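Local structure of monalysin (Pseudomonas entomophila, 4MKO) at residues I35-I41 with P232-Y236. The protein forms beta-barrel pores in host cell membranes as a secreted cytolytic and haemolytic toxin, contributing to intestinal damage and lethality in Drosophila. Numbering follows the deposited sequence. Where two conformers were deposited one is given.
Sequences ITVYGDI and PHRRY
Segment 232–236, the C-terminal tail, runs parallel to the extended segment 35–41 after a short 3-10 turn at P232–H233 in which R235 N bonds P232 O (3.3 Å). V37 lies beside R234, Y38 beside R235 and G39 beside Y236, with CA–CA distances of 4.8, 4.9 and 5.2 Å. One parallel bridge joins the backbones: Y38 N donates to R234 O (2.9 Å), and Y236 N to Y38 O (3.1 Å), which also receives a CA–H···O contact from R235 CA (3.2 Å). T36 O accepts from R234 NH1 (3.1 Å), a nitrogen also salt-bridged to D225, while R234 NE and NH2 bond D231 and S227. At the other end, Y236 (chi1 p, chi2 88°) lays its ring along the strand and donates OH to D40 O (2.7 Å). The ring's face covers G39, with CA 3.7 Å from its centroid; an ideal CB there would come within 2.6 Å of Y236 CE2. V37 CG2 packs 4.0 Å from Y236 CE2. The terminal carboxylate is satisfied too: Y236 O accepts from water 1 (2.7 Å), which also donates to Y38 O (2.9 Å), and from water 2 (2.8 Å), which accepts from D40 N (2.9 Å); OXT accepts a hydrogen bond from N100 ND2. Y38 (chi1 t) sets CD1 over the guanidinium face of R235, 3.8 Å from NH1, which bonds Y229 O. V37, G39 and I41 hydrogen-bond strand 46–67, whereas Y38 turns its N and O to the tail, which covers a short part of the edge of strand 29–43 through a single parallel beta bridge in this aerolysin-like fold.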
loop_
_atom_site.group_PDB
_atom_site.type_symbol
_atom_site.label_atom_id
_atom_site.label_comp_id
_atom_site.label_asym_id
_atom_site.label_seq_id
_atom_site.Cartn_x
_atom_site.Cartn_y
_atom_site.Cartn_z
ATOM N N ILE A 35 12.653 3.923 1.694
ATOM C CA ILE A 35 13.249 4.700 2.790
ATOM C C ILE A 35 12.252 4.967 3.916
ATOM O O ILE A 35 11.031 4.923 3.709
ATOM C CB ILE A 35 13.861 6.044 2.267
ATOM C CG1 ILE A 35 12.774 6.975 1.669
ATOM C CG2 ILE A 35 15.037 5.778 1.251
ATOM C CD1 ILE A 35 13.070 8.464 1.840
ATOM N N THR A 36 12.790 5.325 5.089
ATOM C CA THR A 36 11.976 5.750 6.203
ATOM C C THR A 36 12.021 7.284 6.272
ATOM O O THR A 36 13.088 7.878 6.092
ATOM C CB THR A 36 12.466 5.143 7.539
ATOM O OG1 THR A 36 12.488 3.710 7.445
ATOM C CG2 THR A 36 11.603 5.590 8.721
ATOM N N VAL A 37 10.866 7.901 6.502
ATOM C CA VAL A 37 10.733 9.364 6.709
ATOM C C VAL A 37 10.078 9.599 8.062
ATOM O O VAL A 37 9.557 8.654 8.662
ATOM C CB VAL A 37 9.965 10.091 5.581
ATOM C CG1 VAL A 37 10.669 9.915 4.229
ATOM C CG2 VAL A 37 8.481 9.682 5.540
ATOM N N TYR A 38 10.109 10.851 8.553
ATOM C CA TYR A 38 9.530 11.180 9.851
ATOM C C TYR A 38 8.740 12.475 9.748
ATOM O O TYR A 38 9.245 13.467 9.231
ATOM C CB TYR A 38 10.624 11.300 10.932
ATOM C CG TYR A 38 10.067 11.631 12.299
ATOM C CD1 TYR A 38 9.870 12.953 12.694
ATOM C CD2 TYR A 38 9.751 10.624 13.207
ATOM C CE1 TYR A 38 9.350 13.264 13.952
ATOM C CE2 TYR A 38 9.211 10.922 14.460
ATOM C CZ TYR A 38 9.014 12.245 14.827
ATOM O OH TYR A 38 8.496 12.552 16.066
ATOM N N GLY A 39 7.535 12.463 10.285
ATOM C CA GLY A 39 6.675 13.634 10.300
ATOM C C GLY A 39 5.326 13.334 10.889
ATOM O O GLY A 39 5.054 12.196 11.291
ATOM N N ASP A 40 4.463 14.352 10.920
ATOM C CA ASP A 40 3.133 14.233 11.484
ATOM C C ASP A 40 2.155 13.368 10.710
ATOM O O ASP A 40 2.084 13.434 9.479
ATOM C CB ASP A 40 2.487 15.617 11.651
ATOM C CG ASP A 40 3.051 16.480 12.764
ATOM O OD1 ASP A 40 3.696 15.921 13.688
ATOM O OD2 ASP A 40 2.815 17.715 12.732
ATOM N N ILE A 41 1.335 12.609 11.467
ATOM C CA ILE A 41 0.169 11.888 10.996
ATOM C C ILE A 41 -0.871 12.114 12.082
ATOM O O ILE A 41 -0.559 11.986 13.276
ATOM C CB ILE A 41 0.381 10.386 10.666
ATOM C CG1 ILE A 41 1.432 10.202 9.527
ATOM C CG2 ILE A 41 -0.955 9.725 10.294
ATOM C CD1 ILE A 41 1.486 8.756 8.859
ATOM N N PRO A 232 17.432 15.926 7.972
ATOM C CA PRO A 232 16.477 16.960 7.530
ATOM C C PRO A 232 15.799 16.648 6.196
ATOM O O PRO A 232 14.618 16.954 6.056
ATOM C CB PRO A 232 17.308 18.254 7.479
ATOM C CG PRO A 232 18.741 17.830 7.633
ATOM C CD PRO A 232 18.734 16.515 8.362
ATOM N N HIS A 233 16.523 15.997 5.259
ATOM C CA HIS A 233 15.958 15.650 3.952
ATOM C C HIS A 233 14.877 14.566 4.029
ATOM O O HIS A 233 14.098 14.413 3.084
ATOM C CB HIS A 233 17.063 15.293 2.952
ATOM C CG HIS A 233 18.048 16.406 2.766
ATOM N ND1 HIS A 233 17.641 17.682 2.390
ATOM C CD2 HIS A 233 19.390 16.409 2.936
ATOM C CE1 HIS A 233 18.746 18.408 2.337
ATOM N NE2 HIS A 233 19.824 17.685 2.647
ATOM N N ARG A 234 14.777 13.860 5.174
ATOM C CA ARG A 234 13.731 12.835 5.363
ATOM C C ARG A 234 12.684 13.209 6.430
ATOM O O ARG A 234 11.919 12.359 6.878
ATOM C CB ARG A 234 14.352 11.461 5.626
ATOM C CG ARG A 234 15.069 10.930 4.390
ATOM C CD ARG A 234 15.602 9.537 4.603
ATOM N NE ARG A 234 16.781 9.514 5.476
ATOM C CZ ARG A 234 16.995 8.615 6.429
ATOM N NH1 ARG A 234 16.081 7.686 6.696
ATOM N NH2 ARG A 234 18.125 8.631 7.120
ATOM N N ARG A 235 12.617 14.497 6.791
ATOM C CA ARG A 235 11.616 15.022 7.714
ATOM C C ARG A 235 10.664 15.885 6.883
ATOM O O ARG A 235 11.116 16.736 6.107
ATOM C CB ARG A 235 12.292 15.853 8.826
ATOM C CG ARG A 235 13.240 15.048 9.740
ATOM C CD ARG A 235 13.790 15.901 10.874
ATOM N NE ARG A 235 12.709 16.466 11.689
ATOM C CZ ARG A 235 12.325 15.990 12.865
ATOM N NH1 ARG A 235 12.975 14.975 13.422
ATOM N NH2 ARG A 235 11.310 16.547 13.512
ATOM N N TYR A 236 9.364 15.656 7.004
ATOM C CA TYR A 236 8.405 16.437 6.236
ATOM C C TYR A 236 7.518 17.294 7.129
ATOM O O TYR A 236 7.494 17.048 8.356
ATOM C CB TYR A 236 7.576 15.526 5.312
ATOM C CG TYR A 236 6.612 14.607 6.043
ATOM C CD1 TYR A 236 5.318 15.023 6.354
ATOM C CD2 TYR A 236 6.987 13.314 6.400
ATOM C CE1 TYR A 236 4.427 14.183 7.023
ATOM C CE2 TYR A 236 6.095 12.456 7.046
ATOM C CZ TYR A 236 4.824 12.901 7.373
ATOM O OH TYR A 236 3.950 12.068 8.025
ATOM O OXT TYR A 236 6.826 18.189 6.597
HETATM O O HOH W 1 9.221 16.151 10.275
HETATM O O HOH W 2 5.147 16.990 9.823
#